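Local atomic coordinates of light Chain (Clostridium botulinum, PDB entry 6BVD), a protein that is the zinc metalloprotease domain of a mosaic botulinum neurotoxin and probably cleaves a neuronal SNARE protein, as its relatives do. Residues Y287-L301 against Y334-I348. Residues are numbered along the deposited sequence; the frame is centred on the assembly and turned at random.
Sequences YNKVLSDYKRIASRL and YSVDLNKFEQLYKKI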
loop_
_atom_site.group_PDB
_atom_site.type_symbol
_atom_site.label_atom_id
_atom_site.label_comp_id
_atom_site.label_asym_id
_atom_site.label_seq_id
_atom_site.Cartn_x
_atom_site.Cartn_y
_atom_site.Cartn_z
ATOM N N TYR A 287 7.898 37.647 8.601
ATOM C CA TYR A 287 9.157 37.184 9.147
ATOM C C TYR A 287 9.480 37.876 10.469
ATOM O O TYR A 287 9.898 37.222 11.442
ATOM C CB TYR A 287 10.272 37.393 8.126
ATOM C CG TYR A 287 11.634 36.829 8.511
ATOM C CD1 TYR A 287 12.040 35.568 8.080
ATOM C CD2 TYR A 287 12.540 37.599 9.253
ATOM C CE1 TYR A 287 13.301 35.052 8.412
ATOM C CE2 TYR A 287 13.799 37.102 9.583
ATOM C CZ TYR A 287 14.177 35.835 9.157
ATOM O OH TYR A 287 15.425 35.351 9.490
ATOM N N ASN A 288 9.306 39.193 10.515
ATOM C CA ASN A 288 9.610 39.926 11.739
ATOM C C ASN A 288 8.575 39.694 12.844
ATOM O O ASN A 288 8.916 39.752 14.033
ATOM C CB ASN A 288 9.775 41.412 11.451
ATOM C CG ASN A 288 11.047 41.687 10.681
ATOM O OD1 ASN A 288 12.084 41.066 10.953
ATOM N ND2 ASN A 288 10.972 42.575 9.687
ATOM N N LYS A 289 7.329 39.443 12.472
ATOM C CA LYS A 289 6.312 39.129 13.478
ATOM C C LYS A 289 6.653 37.798 14.166
ATOM O O LYS A 289 6.625 37.708 15.403
ATOM C CB LYS A 289 4.924 39.050 12.855
ATOM C CG LYS A 289 3.829 38.629 13.837
ATOM C CD LYS A 289 2.501 38.407 13.122
ATOM C CE LYS A 289 2.673 37.381 11.948
ATOM N NZ LYS A 289 2.696 35.892 12.317
ATOM N N VAL A 290 6.992 36.781 13.369
ATOM C CA VAL A 290 7.290 35.454 13.935
ATOM C C VAL A 290 8.525 35.527 14.822
ATOM O O VAL A 290 8.556 34.922 15.899
ATOM C CB VAL A 290 7.492 34.342 12.849
ATOM C CG1 VAL A 290 7.867 32.977 13.512
ATOM C CG2 VAL A 290 6.242 34.180 11.989
ATOM N N LEU A 291 9.528 36.283 14.383
ATOM C CA LEU A 291 10.758 36.454 15.131
ATOM C C LEU A 291 10.512 37.120 16.483
ATOM O O LEU A 291 11.058 36.702 17.505
ATOM C CB LEU A 291 11.766 37.284 14.323
ATOM C CG LEU A 291 13.036 37.720 15.053
ATOM C CD1 LEU A 291 13.832 36.480 15.508
ATOM C CD2 LEU A 291 13.895 38.639 14.199
ATOM N N SER A 292 9.688 38.162 16.475
ATOM C CA SER A 292 9.303 38.804 17.704
ATOM C C SER A 292 8.534 37.833 18.650
ATOM O O SER A 292 8.804 37.793 19.861
ATOM C CB SER A 292 8.463 40.038 17.369
ATOM O OG SER A 292 7.945 40.618 18.532
ATOM N N ASP A 293 7.624 37.032 18.111
ATOM C CA ASP A 293 6.867 36.067 18.936
ATOM C C ASP A 293 7.781 34.976 19.512
ATOM O O ASP A 293 7.622 34.570 20.667
ATOM C CB ASP A 293 5.756 35.403 18.136
ATOM C CG ASP A 293 4.601 36.356 17.820
ATOM O OD1 ASP A 293 4.453 37.351 18.528
ATOM O OD2 ASP A 293 3.814 36.056 16.901
ATOM N N TYR A 294 8.726 34.487 18.711
ATOM C CA TYR A 294 9.638 33.450 19.229
ATOM C C TYR A 294 10.593 33.998 20.278
ATOM O O TYR A 294 10.930 33.257 21.203
ATOM C CB TYR A 294 10.443 32.769 18.113
ATOM C CG TYR A 294 9.642 31.809 17.276
ATOM C CD1 TYR A 294 8.267 31.680 17.455
ATOM C CD2 TYR A 294 10.255 31.031 16.304
ATOM C CE1 TYR A 294 7.546 30.819 16.707
ATOM C CE2 TYR A 294 9.524 30.152 15.542
ATOM C CZ TYR A 294 8.162 30.059 15.748
ATOM O OH TYR A 294 7.427 29.178 14.995
ATOM N N LYS A 295 11.019 35.267 20.165
ATOM C CA LYS A 295 11.827 35.905 21.220
ATOM C C LYS A 295 11.061 35.971 22.550
ATOM O O LYS A 295 11.653 35.787 23.638
ATOM C CB LYS A 295 12.275 37.306 20.828
ATOM C CG LYS A 295 13.484 37.364 19.872
ATOM C CD LYS A 295 13.781 38.809 19.438
ATOM C CE LYS A 295 14.978 38.850 18.471
ATOM N NZ LYS A 295 15.247 40.202 17.916
ATOM N N ARG A 296 9.775 36.291 22.471
ATOM C CA ARG A 296 8.945 36.304 23.672
ATOM C C ARG A 296 8.834 34.904 24.274
ATOM O O ARG A 296 8.855 34.767 25.491
ATOM C CB ARG A 296 7.555 36.844 23.382
ATOM C CG ARG A 296 7.553 38.312 23.014
ATOM C CD ARG A 296 6.145 38.839 22.777
ATOM N NE ARG A 296 6.119 40.239 22.353
ATOM C CZ ARG A 296 5.020 40.896 21.973
ATOM N NH1 ARG A 296 3.834 40.297 21.980
ATOM N NH2 ARG A 296 5.101 42.162 21.593
ATOM N N ILE A 297 8.731 33.872 23.433
ATOM C CA ILE A 297 8.614 32.497 23.969
ATOM C C ILE A 297 9.924 32.060 24.630
ATOM O O ILE A 297 9.882 31.445 25.688
ATOM C CB ILE A 297 8.148 31.519 22.898
ATOM C CG1 ILE A 297 6.693 31.838 22.544
ATOM C CG2 ILE A 297 8.292 30.013 23.302
ATOM C CD1 ILE A 297 6.167 31.063 21.364
ATOM N N ALA A 298 11.072 32.462 24.085
ATOM C CA ALA A 298 12.362 32.139 24.706
ATOM C C ALA A 298 12.468 32.746 26.098
ATOM O O ALA A 298 12.958 32.098 27.035
ATOM C CB ALA A 298 13.535 32.613 23.834
ATOM N N SER A 299 12.034 34.000 26.210
ATOM C CA SER A 299 12.033 34.746 27.466
ATOM C C SER A 299 11.130 34.105 28.525
ATOM O O SER A 299 11.468 34.041 29.708
ATOM C CB SER A 299 11.603 36.193 27.193
ATOM O OG SER A 299 11.754 36.994 28.337
ATOM N N ARG A 300 9.964 33.664 28.085
ATOM C CA ARG A 300 8.979 33.040 28.949
ATOM C C ARG A 300 9.453 31.644 29.403
ATOM O O ARG A 300 9.210 31.234 30.537
ATOM C CB ARG A 300 7.634 32.980 28.220
ATOM C CG ARG A 300 6.574 32.210 28.933
ATOM C CD ARG A 300 5.463 31.824 28.005
ATOM N NE ARG A 300 4.533 32.923 27.809
ATOM C CZ ARG A 300 3.324 33.002 28.349
ATOM N NH1 ARG A 300 2.863 32.051 29.157
ATOM N NH2 ARG A 300 2.575 34.055 28.074
ATOM N N LEU A 301 10.157 30.935 28.527
ATOM C CA LEU A 301 10.677 29.610 28.841
ATOM C C LEU A 301 11.749 29.697 29.940
ATOM O O LEU A 301 11.948 28.740 30.706
ATOM C CB LEU A 301 11.252 28.936 27.563
ATOM C CG LEU A 301 11.714 27.486 27.636
ATOM C CD1 LEU A 301 10.498 26.583 27.988
ATOM C CD2 LEU A 301 12.318 27.053 26.284
ATOM N N TYR A 334 17.852 30.409 27.674
ATOM C CA TYR A 334 17.381 30.277 26.299
ATOM C C TYR A 334 17.340 31.631 25.586
ATOM O O TYR A 334 16.996 32.651 26.186
ATOM C CB TYR A 334 15.990 29.612 26.248
ATOM C CG TYR A 334 15.953 28.218 26.856
ATOM C CD1 TYR A 334 16.480 27.124 26.179
ATOM C CD2 TYR A 334 15.356 27.995 28.094
ATOM C CE1 TYR A 334 16.457 25.838 26.732
ATOM C CE2 TYR A 334 15.327 26.704 28.665
ATOM C CZ TYR A 334 15.873 25.638 27.977
ATOM O OH TYR A 334 15.850 24.362 28.538
ATOM N N SER A 335 17.671 31.643 24.301
ATOM C CA SER A 335 17.493 32.875 23.526
ATOM C C SER A 335 17.332 32.545 22.049
ATOM O O SER A 335 17.561 31.411 21.651
ATOM C CB SER A 335 18.674 33.813 23.720
ATOM O OG SER A 335 19.855 33.260 23.155
ATOM N N VAL A 336 16.972 33.529 21.230
ATOM C CA VAL A 336 16.899 33.282 19.792
ATOM C C VAL A 336 18.267 33.508 19.139
ATOM O O VAL A 336 18.912 34.541 19.345
ATOM C CB VAL A 336 15.816 34.149 19.121
ATOM C CG1 VAL A 336 15.924 34.096 17.578
ATOM C CG2 VAL A 336 14.435 33.703 19.585
ATOM N N ASP A 337 18.738 32.488 18.421
ATOM C CA ASP A 337 19.893 32.588 17.526
ATOM C C ASP A 337 19.392 32.941 16.117
ATOM O O ASP A 337 18.587 32.191 15.554
ATOM C CB ASP A 337 20.676 31.270 17.519
ATOM C CG ASP A 337 21.786 31.244 16.477
ATOM O OD1 ASP A 337 21.486 31.230 15.268
ATOM O OD2 ASP A 337 22.966 31.211 16.867
ATOM N N LEU A 338 19.835 34.070 15.562
ATOM C CA LEU A 338 19.250 34.564 14.312
ATOM C C LEU A 338 19.455 33.617 13.130
ATOM O O LEU A 338 18.588 33.496 12.271
ATOM C CB LEU A 338 19.812 35.946 13.965
ATOM C CG LEU A 338 19.320 37.090 14.854
ATOM C CD1 LEU A 338 19.783 38.450 14.324
ATOM C CD2 LEU A 338 17.804 37.072 14.997
ATOM N N ASN A 339 20.577 32.912 13.111
ATOM C CA ASN A 339 20.873 31.991 12.016
ATOM C C ASN A 339 19.999 30.733 12.109
ATOM O O ASN A 339 19.492 30.239 11.094
ATOM C CB ASN A 339 22.350 31.615 12.025
ATOM C CG ASN A 339 23.233 32.750 11.574
ATOM O OD1 ASN A 339 22.862 33.529 10.697
ATOM N ND2 ASN A 339 24.407 32.863 12.187
ATOM N N LYS A 340 19.821 30.210 13.321
ATOM C CA LYS A 340 18.931 29.072 13.485
ATOM C C LYS A 340 17.471 29.478 13.212
ATOM O O LYS A 340 16.681 28.674 12.717
ATOM C CB LYS A 340 19.093 28.456 14.887
ATOM C CG LYS A 340 20.356 27.642 15.058
ATOM C CD LYS A 340 20.415 27.081 16.487
ATOM C CE LYS A 340 21.155 25.758 16.552
ATOM N NZ LYS A 340 21.173 25.236 17.962
ATOM N N PHE A 341 17.099 30.723 13.527
ATOM C CA PHE A 341 15.745 31.179 13.228
ATOM C C PHE A 341 15.487 31.247 11.723
ATOM O O PHE A 341 14.429 30.864 11.233
ATOM C CB PHE A 341 15.453 32.551 13.833
ATOM C CG PHE A 341 14.097 33.043 13.487
ATOM C CD1 PHE A 341 12.998 32.599 14.193
ATOM C CD2 PHE A 341 13.901 33.902 12.406
ATOM C CE1 PHE A 341 11.731 33.021 13.858
ATOM C CE2 PHE A 341 12.643 34.305 12.054
ATOM C CZ PHE A 341 11.550 33.865 12.780
ATOM N N GLU A 342 16.445 31.778 10.990
ATOM C CA GLU A 342 16.273 31.871 9.546
ATOM C C GLU A 342 16.073 30.481 8.933
ATOM O O GLU A 342 15.185 30.282 8.100
ATOM C CB GLU A 342 17.469 32.574 8.914
ATOM C CG GLU A 342 17.244 32.891 7.449
ATOM C CD GLU A 342 18.427 33.582 6.815
ATOM O OE1 GLU A 342 19.425 33.842 7.532
ATOM O OE2 GLU A 342 18.363 33.845 5.590
ATOM N N GLN A 343 16.839 29.497 9.403
ATOM C CA GLN A 343 16.691 28.139 8.899
ATOM C C GLN A 343 15.363 27.509 9.306
ATOM O O GLN A 343 14.738 26.800 8.517
ATOM C CB GLN A 343 17.865 27.265 9.347
ATOM C CG GLN A 343 19.170 27.627 8.627
ATOM C CD GLN A 343 19.041 27.615 7.091
ATOM O OE1 GLN A 343 18.892 26.559 6.472
ATOM N NE2 GLN A 343 19.110 28.799 6.477
ATOM N N LEU A 344 14.894 27.801 10.517
ATOM C CA LEU A 344 13.607 27.262 10.943
ATOM C C LEU A 344 12.457 27.834 10.102
ATOM O O LEU A 344 11.617 27.104 9.575
ATOM C CB LEU A 344 13.385 27.564 12.425
ATOM C CG LEU A 344 11.984 27.242 12.921
ATOM C CD1 LEU A 344 11.643 25.786 12.652
ATOM C CD2 LEU A 344 11.873 27.538 14.457
ATOM N N TYR A 345 12.468 29.137 9.930
ATOM C CA TYR A 345 11.446 29.813 9.153
ATOM C C TYR A 345 11.447 29.259 7.738
ATOM O O TYR A 345 10.394 28.975 7.168
ATOM C CB TYR A 345 11.704 31.337 9.167
ATOM C CG TYR A 345 10.554 32.156 8.638
ATOM C CD1 TYR A 345 9.555 32.602 9.483
ATOM C CD2 TYR A 345 10.462 32.475 7.273
ATOM C CE1 TYR A 345 8.486 33.362 9.001
ATOM C CE2 TYR A 345 9.418 33.226 6.791
ATOM C CZ TYR A 345 8.422 33.667 7.659
ATOM O OH TYR A 345 7.351 34.427 7.183
ATOM N N LYS A 346 12.637 29.009 7.206
ATOM C CA LYS A 346 12.746 28.477 5.857
ATOM C C LYS A 346 12.138 27.087 5.814
ATOM O O LYS A 346 11.393 26.766 4.882
ATOM C CB LYS A 346 14.209 28.475 5.409
ATOM C CG LYS A 346 14.483 27.927 4.025
ATOM C CD LYS A 346 15.991 27.941 3.764
ATOM C CE LYS A 346 16.348 27.427 2.380
ATOM N NZ LYS A 346 17.801 27.684 2.117
ATOM N N LYS A 347 12.398 26.290 6.836
ATOM C CA LYS A 347 11.869 24.953 6.938
ATOM C C LYS A 347 10.355 24.935 7.022
ATOM O O LYS A 347 9.724 24.197 6.313
ATOM C CB LYS A 347 12.452 24.235 8.148
ATOM C CG LYS A 347 11.955 22.823 8.339
ATOM C CD LYS A 347 12.416 22.168 9.625
ATOM C CE LYS A 347 11.592 22.618 10.817
ATOM N NZ LYS A 347 11.767 21.785 12.026
ATOM N N ILE A 348 9.782 25.805 7.830
ATOM C CA ILE A 348 8.359 25.838 7.968
ATOM C C ILE A 348 7.727 26.145 6.625
ATOM O O ILE A 348 6.755 25.561 6.282
ATOM C CB ILE A 348 7.923 26.878 9.003
ATOM C CG1 ILE A 348 8.419 26.502 10.385
ATOM C CG2 ILE A 348 6.435 27.048 9.004
ATOM C CD1 ILE A 348 8.242 27.567 11.415
#
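Phe341 drives its ring into helix 287-301 as a knob among Tyr287, Val290, Leu291 and Tyr294. With CG anti to the backbone N (chi1 178°), the ring reaches the helix backbone, its CZ 3.5 Å from Leu291 N. The aromatic rings follow in a chain, Tyr294 to Phe341 to Tyr287 to Tyr345. The edge of Phe341 meets a face of Tyr287 in a T-shaped pair, CE2 standing 3.6 Å from Tyr287 CZ. Tyr287 in turn puts its own edge, led by CD1, over a face of Tyr345, the planes 68° apart. Tyr294 reaches Phe341 more obliquely, its CD2 lying 3.5 Å from Phe341 CE1, while its hydroxyl bonds to the carbonyl oxygen of Tyr238.

Aliphatic groups close up around the rings. Leu291 CD1 sits over the centre of one Phe341 face in a CH-pi contact, 4.0 Å from the centroid, and also touches Val336 CG1 and Leu338 CD2. Val290 splits its two methyls, CG1 to the edge of Phe341 and CG2 to the edge of Tyr345, and Leu344 CD2 touches Tyr294 CE2. Toward the other end, Val336 CG2 rests on Lys295 CA and CG, and Leu301 CD2 covers a face of Tyr334, 3.8 Å from its centroid.

No hydrogen bond joins the two segments. Within them, Asp337 OD1 accepts the amide of Lys340 at 2.8 Å and, weakly, that of Asn339, an N-cap at the start of helix 338-348.

The helix axes approach to 11.4 Å at 121°, and strand 334-335, paired with 327-328, carries the contact on past Ala298, whose CB meets Ser335 CA. An aromatic cluster with Phe341 as a single knob in a hole of the partner helix joins helices 280-301 and 338-348 of the clostridial neurotoxin zinc protease fold.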